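PDB 2JJX: uridylate kinase from Bacillus anthracis, which catalyses the ATP-dependent phosphorylation of UMP to UDP, a step of pyrimidine nucleotide biosynthesis, and carries an allosteric nucleotide-binding site. Local coordinates for residues 163-169 with 218-224. Residues are numbered along the deposited sequence; the frame is centred on the assembly and turned at random.
Sequences DAILVAK and LPAHVFN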
loop_
_atom_site.group_PDB
_atom_site.type_symbol
_atom_site.label_atom_id
_atom_site.label_comp_id
_atom_site.label_asym_id
_atom_site.label_seq_id
_atom_site.Cartn_x
_atom_site.Cartn_y
_atom_site.Cartn_z
ATOM N N ASP A 163 6.217 -29.119 -12.701
ATOM C CA ASP A 163 6.807 -30.426 -12.957
ATOM C C ASP A 163 8.141 -30.282 -13.704
ATOM O O ASP A 163 8.968 -31.200 -13.725
ATOM C CB ASP A 163 5.857 -31.235 -13.836
ATOM C CG ASP A 163 4.751 -31.912 -13.042
ATOM O OD1 ASP A 163 4.887 -32.045 -11.808
ATOM O OD2 ASP A 163 3.772 -32.375 -13.662
ATOM N N ALA A 164 8.300 -29.163 -14.405
ATOM C CA ALA A 164 9.485 -28.910 -15.207
ATOM C C ALA A 164 9.570 -27.425 -15.575
ATOM O O ALA A 164 8.576 -26.714 -15.497
ATOM C CB ALA A 164 9.460 -29.762 -16.430
ATOM N N ILE A 165 10.764 -26.950 -15.927
ATOM C CA ILE A 165 10.922 -25.589 -16.408
ATOM C C ILE A 165 11.453 -25.686 -17.821
ATOM O O ILE A 165 12.477 -26.304 -18.057
ATOM C CB ILE A 165 11.811 -24.692 -15.537
ATOM C CG1 ILE A 165 11.794 -23.282 -16.111
ATOM C CG2 ILE A 165 13.232 -25.133 -15.590
ATOM C CD1 ILE A 165 12.872 -22.388 -15.561
ATOM N N LEU A 166 10.704 -25.170 -18.784
ATOM C CA LEU A 166 11.157 -25.220 -20.158
ATOM C C LEU A 166 11.789 -23.879 -20.471
ATOM O O LEU A 166 11.157 -22.840 -20.355
ATOM C CB LEU A 166 9.996 -25.549 -21.100
ATOM C CG LEU A 166 8.981 -26.586 -20.627
ATOM C CD1 LEU A 166 7.686 -26.298 -21.353
ATOM C CD2 LEU A 166 9.448 -27.975 -20.940
ATOM N N VAL A 167 13.095 -23.905 -20.690
ATOM C CA VAL A 167 13.838 -22.700 -20.992
ATOM C C VAL A 167 14.057 -22.554 -22.495
ATOM O O VAL A 167 14.903 -23.216 -23.105
ATOM C CB VAL A 167 15.097 -22.617 -20.159
ATOM C CG1 VAL A 167 15.245 -23.858 -19.312
ATOM C CG2 VAL A 167 16.315 -22.376 -21.027
ATOM N N ALA A 168 13.159 -21.803 -23.111
ATOM C CA ALA A 168 13.213 -21.587 -24.543
ATOM C C ALA A 168 14.402 -20.732 -24.989
ATOM O O ALA A 168 14.593 -19.606 -24.535
ATOM C CB ALA A 168 11.906 -20.972 -25.011
ATOM N N LYS A 169 15.180 -21.273 -25.917
ATOM C CA LYS A 169 16.329 -20.581 -26.496
ATOM C C LYS A 169 15.986 -20.285 -27.954
ATOM O O LYS A 169 15.123 -20.952 -28.550
ATOM C CB LYS A 169 17.572 -21.485 -26.471
ATOM C CG LYS A 169 18.408 -21.407 -25.197
ATOM C CD LYS A 169 17.844 -20.376 -24.230
ATOM C CE LYS A 169 18.909 -19.904 -23.244
ATOM N NZ LYS A 169 19.890 -20.991 -22.975
ATOM N N LEU A 218 13.861 -29.583 -9.654
ATOM C CA LEU A 218 13.191 -29.113 -10.863
ATOM C C LEU A 218 13.984 -29.534 -12.086
ATOM O O LEU A 218 15.181 -29.301 -12.205
ATOM C CB LEU A 218 13.048 -27.584 -10.877
ATOM C CG LEU A 218 11.833 -26.886 -11.525
ATOM C CD1 LEU A 218 12.233 -25.811 -12.507
ATOM C CD2 LEU A 218 10.778 -27.793 -12.103
ATOM N N PRO A 219 13.306 -30.146 -13.036
ATOM C CA PRO A 219 14.033 -30.512 -14.251
ATOM C C PRO A 219 13.935 -29.317 -15.209
ATOM O O PRO A 219 12.944 -28.573 -15.215
ATOM C CB PRO A 219 13.241 -31.712 -14.800
ATOM C CG PRO A 219 12.007 -31.857 -13.922
ATOM C CD PRO A 219 12.305 -31.139 -12.618
ATOM N N ALA A 220 14.961 -29.121 -16.028
ATOM C CA ALA A 220 14.922 -28.037 -16.995
ATOM C C ALA A 220 15.089 -28.567 -18.401
ATOM O O ALA A 220 15.857 -29.488 -18.618
ATOM C CB ALA A 220 16.008 -27.021 -16.700
ATOM N N HIS A 221 14.450 -27.917 -19.369
ATOM C CA HIS A 221 14.633 -28.271 -20.761
ATOM C C HIS A 221 15.135 -27.073 -21.534
ATOM O O HIS A 221 14.529 -26.014 -21.496
ATOM C CB HIS A 221 13.334 -28.783 -21.362
ATOM C CG HIS A 221 12.941 -30.138 -20.860
ATOM N ND1 HIS A 221 13.278 -31.298 -21.522
ATOM C CD2 HIS A 221 12.232 -30.520 -19.769
ATOM C CE1 HIS A 221 12.811 -32.336 -20.851
ATOM N NE2 HIS A 221 12.164 -31.892 -19.787
ATOM N N VAL A 222 16.286 -27.216 -22.179
ATOM C CA VAL A 222 16.816 -26.149 -23.018
ATOM C C VAL A 222 16.638 -26.608 -24.460
ATOM O O VAL A 222 16.952 -27.748 -24.812
ATOM C CB VAL A 222 18.271 -25.790 -22.639
ATOM C CG1 VAL A 222 18.776 -24.585 -23.445
ATOM C CG2 VAL A 222 18.368 -25.501 -21.139
ATOM N N PHE A 223 16.007 -25.768 -25.269
ATOM C CA PHE A 223 15.661 -26.192 -26.617
ATOM C C PHE A 223 15.416 -25.007 -27.515
ATOM O O PHE A 223 15.361 -23.879 -27.044
ATOM C CB PHE A 223 14.386 -27.034 -26.575
ATOM C CG PHE A 223 13.196 -26.303 -26.004
ATOM C CD1 PHE A 223 12.840 -26.446 -24.670
ATOM C CD2 PHE A 223 12.491 -25.400 -26.782
ATOM C CE1 PHE A 223 11.800 -25.711 -24.147
ATOM C CE2 PHE A 223 11.432 -24.701 -26.262
ATOM C CZ PHE A 223 11.091 -24.845 -24.944
ATOM N N ASN A 224 15.218 -25.276 -28.803
ATOM C CA ASN A 224 14.988 -24.228 -29.809
ATOM C C ASN A 224 13.528 -23.780 -29.866
ATOM O O ASN A 224 12.708 -24.423 -30.523
ATOM C CB ASN A 224 15.379 -24.755 -31.195
ATOM C CG ASN A 224 15.981 -23.680 -32.083
ATOM O OD1 ASN A 224 16.081 -22.516 -31.690
ATOM N ND2 ASN A 224 16.416 -24.073 -33.275
#
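The F223 ring lies across the neighbouring strand, overlaps A168 and meets L166 with its edge. CA of A168 sits over the ring face, 4.2 Å from its centroid, in a CH-pi contact. CB of L166 is 3.5 Å from CE1 of F223. H221 points to the same face of the sheet as L166, A168 and F223, and its NE2 is hydrogen-bonded to the hydroxyl of Y12. Helix 230-235 covers L166, H221 and F223. On the other face of the sheet, I165 and V167 pack against A220 and V222, with CG2 of V167 3.7 Å from CG2 of V222. CD1 of L218 reaches CB of I165 at 3.3 Å. Strands 164-169 and 220-224 run parallel, 19° apart. Four backbone hydrogen bonds join them: I165 N to P219 O (2.8 Å), H221 N to I165 O (2.9 Å), V167 N to H221 O (2.7 Å) and K169 N to F223 O (2.8 Å). Between V167 O and F223 N the gap widens to 3.5 Å, and no hydrogen bond forms. Strand 14-19 pairs with the other edge of 164-169, so this contact lies inside the central sheet of the amino acid kinase fold. Backbone hydrogen bonds align the strands, while mostly apolar side chains fill both faces, as expected of a buried parallel pair.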